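Local coordinates for protein viral CASP8 and FADD-like apoptosis regulator (Molluscum contagiosum virus subtype 1, PDB 2BBR) that blocks death-receptor-induced apoptosis by interfering with host caspase-8 recruitment and activation at the death-inducing signaling complex, and also suppresses NF-kappa-B activation, at residues 112-126 / 134-148. Residues are numbered along the deposited sequence; the frame is centred on the assembly and turned at random.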
loop_
_atom_site.group_PDB
_atom_site.type_symbol
_atom_site.label_atom_id
_atom_site.label_comp_id
_atom_site.label_asym_id
_atom_site.label_seq_id
_atom_site.Cartn_x
_atom_site.Cartn_y
_atom_site.Cartn_z
ATOM N N LEU A 112 11.648 0.799 -12.325
ATOM C CA LEU A 112 10.364 0.119 -12.405
ATOM C C LEU A 112 10.277 -0.704 -13.688
ATOM O O LEU A 112 9.786 -1.832 -13.680
ATOM C CB LEU A 112 9.223 1.136 -12.342
ATOM C CG LEU A 112 7.797 0.592 -12.483
ATOM C CD1 LEU A 112 7.518 -0.458 -11.414
ATOM C CD2 LEU A 112 6.814 1.743 -12.370
ATOM N N ARG A 113 10.756 -0.140 -14.795
ATOM C CA ARG A 113 10.742 -0.855 -16.063
ATOM C C ARG A 113 11.581 -2.129 -15.953
ATOM O O ARG A 113 11.172 -3.193 -16.404
ATOM C CB ARG A 113 11.300 0.029 -17.181
ATOM C CG ARG A 113 11.474 -0.685 -18.514
ATOM C CD ARG A 113 12.406 0.104 -19.417
ATOM N NE ARG A 113 13.627 0.469 -18.703
ATOM C CZ ARG A 113 14.480 -0.406 -18.180
ATOM N NH1 ARG A 113 14.258 -1.709 -18.293
ATOM N NH2 ARG A 113 15.548 0.023 -17.522
ATOM N N ALA A 114 12.759 -2.016 -15.343
ATOM C CA ALA A 114 13.633 -3.171 -15.181
ATOM C C ALA A 114 12.937 -4.252 -14.361
ATOM O O ALA A 114 13.011 -5.434 -14.683
ATOM C CB ALA A 114 14.938 -2.758 -14.508
ATOM N N LEU A 115 12.247 -3.840 -13.299
ATOM C CA LEU A 115 11.547 -4.787 -12.439
ATOM C C LEU A 115 10.437 -5.504 -13.194
ATOM O O LEU A 115 10.251 -6.709 -13.033
ATOM C CB LEU A 115 10.974 -4.067 -11.215
ATOM C CG LEU A 115 12.015 -3.540 -10.224
ATOM C CD1 LEU A 115 11.326 -2.698 -9.170
ATOM C CD2 LEU A 115 12.763 -4.706 -9.586
ATOM N N ARG A 116 9.695 -4.763 -14.017
ATOM C CA ARG A 116 8.618 -5.378 -14.789
ATOM C C ARG A 116 9.200 -6.420 -15.741
ATOM O O ARG A 116 8.613 -7.479 -15.949
ATOM C CB ARG A 116 7.838 -4.324 -15.585
ATOM C CG ARG A 116 7.024 -3.361 -14.730
ATOM C CD ARG A 116 6.037 -2.580 -15.594
ATOM N NE ARG A 116 6.714 -1.869 -16.676
ATOM C CZ ARG A 116 6.987 -0.569 -16.669
ATOM N NH1 ARG A 116 6.637 0.185 -15.639
ATOM N NH2 ARG A 116 7.626 -0.025 -17.694
ATOM N N LEU A 117 10.359 -6.112 -16.315
ATOM C CA LEU A 117 11.018 -7.036 -17.229
ATOM C C LEU A 117 11.507 -8.274 -16.474
ATOM O O LEU A 117 11.393 -9.392 -16.976
ATOM C CB LEU A 117 12.185 -6.341 -17.938
ATOM C CG LEU A 117 11.796 -5.155 -18.831
ATOM C CD1 LEU A 117 13.035 -4.592 -19.511
ATOM C CD2 LEU A 117 10.781 -5.606 -19.873
ATOM N N PHE A 118 12.046 -8.079 -15.270
ATOM C CA PHE A 118 12.515 -9.211 -14.469
ATOM C C PHE A 118 11.339 -10.135 -14.182
ATOM O O PHE A 118 11.458 -11.359 -14.262
ATOM C CB PHE A 118 13.093 -8.764 -13.118
ATOM C CG PHE A 118 14.348 -7.941 -13.213
ATOM C CD1 PHE A 118 15.167 -7.989 -14.337
ATOM C CD2 PHE A 118 14.729 -7.134 -12.145
ATOM C CE1 PHE A 118 16.345 -7.243 -14.392
ATOM C CE2 PHE A 118 15.902 -6.388 -12.190
ATOM C CZ PHE A 118 16.712 -6.441 -13.316
ATOM N N ALA A 119 10.200 -9.541 -13.835
ATOM C CA ALA A 119 9.004 -10.313 -13.524
ATOM C C ALA A 119 8.534 -11.143 -14.712
ATOM O O ALA A 119 8.213 -12.323 -14.567
ATOM C CB ALA A 119 7.886 -9.382 -13.064
ATOM N N CYS A 120 8.487 -10.520 -15.886
ATOM C CA CYS A 120 8.042 -11.217 -17.085
ATOM C C CYS A 120 9.017 -12.311 -17.523
ATOM O O CYS A 120 8.620 -13.268 -18.184
ATOM C CB CYS A 120 7.793 -10.214 -18.216
ATOM S SG CYS A 120 6.363 -9.132 -17.901
ATOM N N ASN A 121 10.288 -12.173 -17.158
ATOM C CA ASN A 121 11.278 -13.192 -17.497
ATOM C C ASN A 121 11.100 -14.377 -16.553
ATOM O O ASN A 121 11.272 -15.528 -16.953
ATOM C CB ASN A 121 12.703 -12.646 -17.388
ATOM C CG ASN A 121 13.108 -11.834 -18.603
ATOM O OD1 ASN A 121 12.721 -12.152 -19.728
ATOM N ND2 ASN A 121 13.905 -10.796 -18.387
ATOM N N LEU A 122 10.755 -14.090 -15.300
ATOM C CA LEU A 122 10.527 -15.142 -14.314
ATOM C C LEU A 122 9.261 -15.904 -14.677
ATOM O O LEU A 122 9.210 -17.129 -14.580
ATOM C CB LEU A 122 10.367 -14.550 -12.912
ATOM C CG LEU A 122 11.624 -14.135 -12.153
ATOM C CD1 LEU A 122 11.232 -13.502 -10.824
ATOM C CD2 LEU A 122 12.504 -15.356 -11.924
ATOM N N ASN A 123 8.238 -15.162 -15.091
ATOM C CA ASN A 123 6.957 -15.746 -15.471
ATOM C C ASN A 123 6.391 -14.964 -16.653
ATOM O O ASN A 123 5.749 -13.928 -16.475
ATOM C CB ASN A 123 5.974 -15.678 -14.299
ATOM C CG ASN A 123 4.674 -16.403 -14.585
ATOM O OD1 ASN A 123 4.222 -16.465 -15.728
ATOM N ND2 ASN A 123 4.054 -16.942 -13.541
ATOM N N PRO A 124 6.613 -15.457 -17.882
ATOM C CA PRO A 124 6.126 -14.799 -19.099
ATOM C C PRO A 124 4.620 -14.537 -19.132
ATOM O O PRO A 124 4.154 -13.680 -19.883
ATOM C CB PRO A 124 6.583 -15.747 -20.208
ATOM C CG PRO A 124 6.590 -17.080 -19.531
ATOM C CD PRO A 124 7.228 -16.757 -18.204
ATOM N N SER A 125 3.864 -15.266 -18.318
ATOM C CA SER A 125 2.413 -15.091 -18.270
ATOM C C SER A 125 2.033 -13.696 -17.772
ATOM O O SER A 125 0.939 -13.202 -18.049
ATOM C CB SER A 125 1.780 -16.140 -17.351
ATOM O OG SER A 125 2.098 -17.455 -17.772
ATOM N N LEU A 126 2.948 -13.063 -17.046
ATOM C CA LEU A 126 2.714 -11.734 -16.490
ATOM C C LEU A 126 2.707 -10.620 -17.529
ATOM O O LEU A 126 2.253 -9.512 -17.254
ATOM C CB LEU A 126 3.769 -11.427 -15.427
ATOM C CG LEU A 126 3.703 -12.296 -14.170
ATOM C CD1 LEU A 126 4.878 -11.983 -13.267
ATOM C CD2 LEU A 126 2.386 -12.051 -13.451
ATOM N N SER A 134 2.357 0.376 -16.264
ATOM C CA SER A 134 2.100 -0.257 -14.972
ATOM C C SER A 134 2.905 0.331 -13.821
ATOM O O SER A 134 4.128 0.436 -13.893
ATOM C CB SER A 134 2.379 -1.760 -15.049
ATOM O OG SER A 134 1.499 -2.409 -15.947
ATOM N N ARG A 135 2.205 0.699 -12.750
ATOM C CA ARG A 135 2.835 1.258 -11.556
ATOM C C ARG A 135 3.416 0.117 -10.718
ATOM O O ARG A 135 3.086 -1.050 -10.937
ATOM C CB ARG A 135 1.798 1.997 -10.703
ATOM C CG ARG A 135 1.014 3.093 -11.409
ATOM C CD ARG A 135 0.092 3.790 -10.412
ATOM N NE ARG A 135 -0.577 4.962 -10.973
ATOM C CZ ARG A 135 -1.676 4.918 -11.719
ATOM N NH1 ARG A 135 -2.250 3.758 -12.002
ATOM N NH2 ARG A 135 -2.204 6.042 -12.185
ATOM N N PHE A 136 4.266 0.450 -9.750
ATOM C CA PHE A 136 4.838 -0.578 -8.887
ATOM C C PHE A 136 3.735 -1.351 -8.155
ATOM O O PHE A 136 3.805 -2.578 -8.049
ATOM C CB PHE A 136 5.795 0.029 -7.857
ATOM C CG PHE A 136 6.457 -0.994 -6.971
ATOM C CD1 PHE A 136 7.429 -1.849 -7.476
ATOM C CD2 PHE A 136 6.089 -1.121 -5.636
ATOM C CE1 PHE A 136 8.023 -2.814 -6.663
ATOM C CE2 PHE A 136 6.676 -2.080 -4.817
ATOM C CZ PHE A 136 7.643 -2.930 -5.329
ATOM N N VAL A 137 2.714 -0.655 -7.656
ATOM C CA VAL A 137 1.649 -1.365 -6.951
ATOM C C VAL A 137 0.930 -2.325 -7.882
ATOM O O VAL A 137 0.433 -3.363 -7.450
ATOM C CB VAL A 137 0.611 -0.405 -6.306
ATOM C CG1 VAL A 137 1.250 0.342 -5.149
ATOM C CG2 VAL A 137 0.060 0.562 -7.343
ATOM N N GLU A 138 0.874 -1.989 -9.165
ATOM C CA GLU A 138 0.226 -2.871 -10.122
ATOM C C GLU A 138 1.125 -4.085 -10.381
ATOM O O GLU A 138 0.632 -5.195 -10.578
ATOM C CB GLU A 138 -0.111 -2.088 -11.396
ATOM C CG GLU A 138 -1.290 -1.135 -11.153
ATOM C CD GLU A 138 -1.434 -0.023 -12.182
ATOM O OE1 GLU A 138 -2.467 0.678 -12.144
ATOM O OE2 GLU A 138 -0.525 0.166 -13.010
ATOM N N LEU A 139 2.438 -3.884 -10.349
ATOM C CA LEU A 139 3.382 -4.987 -10.511
ATOM C C LEU A 139 3.219 -5.929 -9.309
ATOM O O LEU A 139 3.190 -7.152 -9.466
ATOM C CB LEU A 139 4.820 -4.461 -10.563
ATOM C CG LEU A 139 5.941 -5.501 -10.466
ATOM C CD1 LEU A 139 5.821 -6.510 -11.597
ATOM C CD2 LEU A 139 7.294 -4.800 -10.510
ATOM N N VAL A 140 3.105 -5.363 -8.110
ATOM C CA VAL A 140 2.930 -6.181 -6.913
ATOM C C VAL A 140 1.655 -7.019 -7.016
ATOM O O VAL A 140 1.676 -8.221 -6.753
ATOM C CB VAL A 140 2.888 -5.309 -5.635
ATOM C CG1 VAL A 140 2.571 -6.175 -4.415
ATOM C CG2 VAL A 140 4.222 -4.601 -5.451
ATOM N N LEU A 141 0.551 -6.400 -7.414
ATOM C CA LEU A 141 -0.691 -7.151 -7.538
ATOM C C LEU A 141 -0.569 -8.251 -8.589
ATOM O O LEU A 141 -1.093 -9.350 -8.401
ATOM C CB LEU A 141 -1.857 -6.216 -7.875
ATOM C CG LEU A 141 -2.273 -5.259 -6.751
ATOM C CD1 LEU A 141 -3.420 -4.385 -7.235
ATOM C CD2 LEU A 141 -2.694 -6.041 -5.515
ATOM N N ALA A 142 0.115 -7.964 -9.692
ATOM C CA ALA A 142 0.292 -8.965 -10.739
ATOM C C ALA A 142 1.059 -10.170 -10.190
ATOM O O ALA A 142 0.714 -11.320 -10.473
ATOM C CB ALA A 142 1.027 -8.362 -11.927
ATOM N N LEU A 143 2.101 -9.907 -9.407
ATOM C CA LEU A 143 2.882 -10.985 -8.809
ATOM C C LEU A 143 2.031 -11.755 -7.802
ATOM O O LEU A 143 2.110 -12.981 -7.724
ATOM C CB LEU A 143 4.127 -10.420 -8.117
ATOM C CG LEU A 143 5.211 -9.849 -9.039
ATOM C CD1 LEU A 143 6.186 -9.013 -8.228
ATOM C CD2 LEU A 143 5.932 -10.972 -9.767
ATOM N N GLU A 144 1.216 -11.037 -7.033
ATOM C CA GLU A 144 0.340 -11.672 -6.053
ATOM C C GLU A 144 -0.666 -12.580 -6.742
ATOM O O GLU A 144 -0.949 -13.685 -6.280
ATOM C CB GLU A 144 -0.475 -10.626 -5.290
ATOM C CG GLU A 144 0.196 -9.951 -4.122
ATOM C CD GLU A 144 -0.757 -9.008 -3.407
ATOM O OE1 GLU A 144 -1.937 -9.386 -3.215
ATOM O OE2 GLU A 144 -0.327 -7.899 -3.040
ATOM N N ASN A 145 -1.217 -12.098 -7.848
ATOM C CA ASN A 145 -2.244 -12.839 -8.555
ATOM C C ASN A 145 -1.826 -14.175 -9.144
ATOM O O ASN A 145 -2.686 -15.019 -9.410
ATOM C CB ASN A 145 -2.902 -11.941 -9.610
ATOM C CG ASN A 145 -3.711 -10.818 -8.981
ATOM O OD1 ASN A 145 -4.089 -10.901 -7.812
ATOM N ND2 ASN A 145 -3.991 -9.771 -9.754
ATOM N N VAL A 146 -0.526 -14.377 -9.340
ATOM C CA VAL A 146 -0.040 -15.657 -9.850
ATOM C C VAL A 146 0.673 -16.432 -8.739
ATOM O O VAL A 146 1.263 -17.486 -8.984
ATOM C CB VAL A 146 0.914 -15.489 -11.060
ATOM C CG1 VAL A 146 0.178 -14.821 -12.210
ATOM C CG2 VAL A 146 2.141 -14.693 -10.665
ATOM N N GLY A 147 0.616 -15.905 -7.519
ATOM C CA GLY A 147 1.221 -16.579 -6.384
ATOM C C GLY A 147 2.708 -16.409 -6.148
ATOM O O GLY A 147 3.287 -17.158 -5.358
ATOM N N LEU A 148 3.341 -15.443 -6.806
ATOM C CA LEU A 148 4.773 -15.235 -6.609
ATOM C C LEU A 148 5.102 -14.490 -5.317
ATOM O O LEU A 148 6.193 -14.658 -4.762
ATOM C CB LEU A 148 5.383 -14.517 -7.813
ATOM C CG LEU A 148 5.650 -15.455 -8.998
ATOM C CD1 LEU A 148 6.014 -14.654 -10.233
ATOM C CD2 LEU A 148 6.769 -16.427 -8.643
#
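Leu139 reaches from helix 136-145 into the side of helix 109-122 with its two methyls divided: CD2 lies 3.8 Å from Leu115 CB, and CD1 sits equally close to Ala119 CB. Its CG stands anti to the backbone N (chi1 169°), which sends the fork across the gap between the helices. This is the tight, buried part. One turn further on, Leu143 CD2 rests against both Ala119 CB and Leu126 CD1, the Leu126 and Leu143 side chains lying roughly perpendicular. Leu126, on the 3-10 turn, lays CD2 3.5 Å from the carbonyl O of Ala142. At the other end Leu112 CD1 comes up to the rim of the Phe136 ring, roughly level with it, while Leu115 CD1 approaches Phe136 CE1 obliquely. The bent Arg116 chain brings NH1 to Ser134 O at 3.1 Å, a weak bond with an N-H...O angle of 128°; the Ser134 hydroxyl is separately bonded to Ser131 N. The solvent side is looser around Asn123: exposed Val146 leans CG1 and CG2 on Leu126 CD2, but its CG2 stays 4.1 Å from Asn123 ND2, and Leu148 CD1 is 4.2 Å from Asn123 CB. A Schellman motif, with Gly147 as C-prime residue, closes helix 136-145. Leu157 of helix 155-163 also packs on Leu143, and Val103 of helix 95-104 on Phe136. Segments 112-122 and 136-145 run nearly parallel, 12° between their axes, as neighbours in the helical bundle of the second death effector domain, a death-fold module.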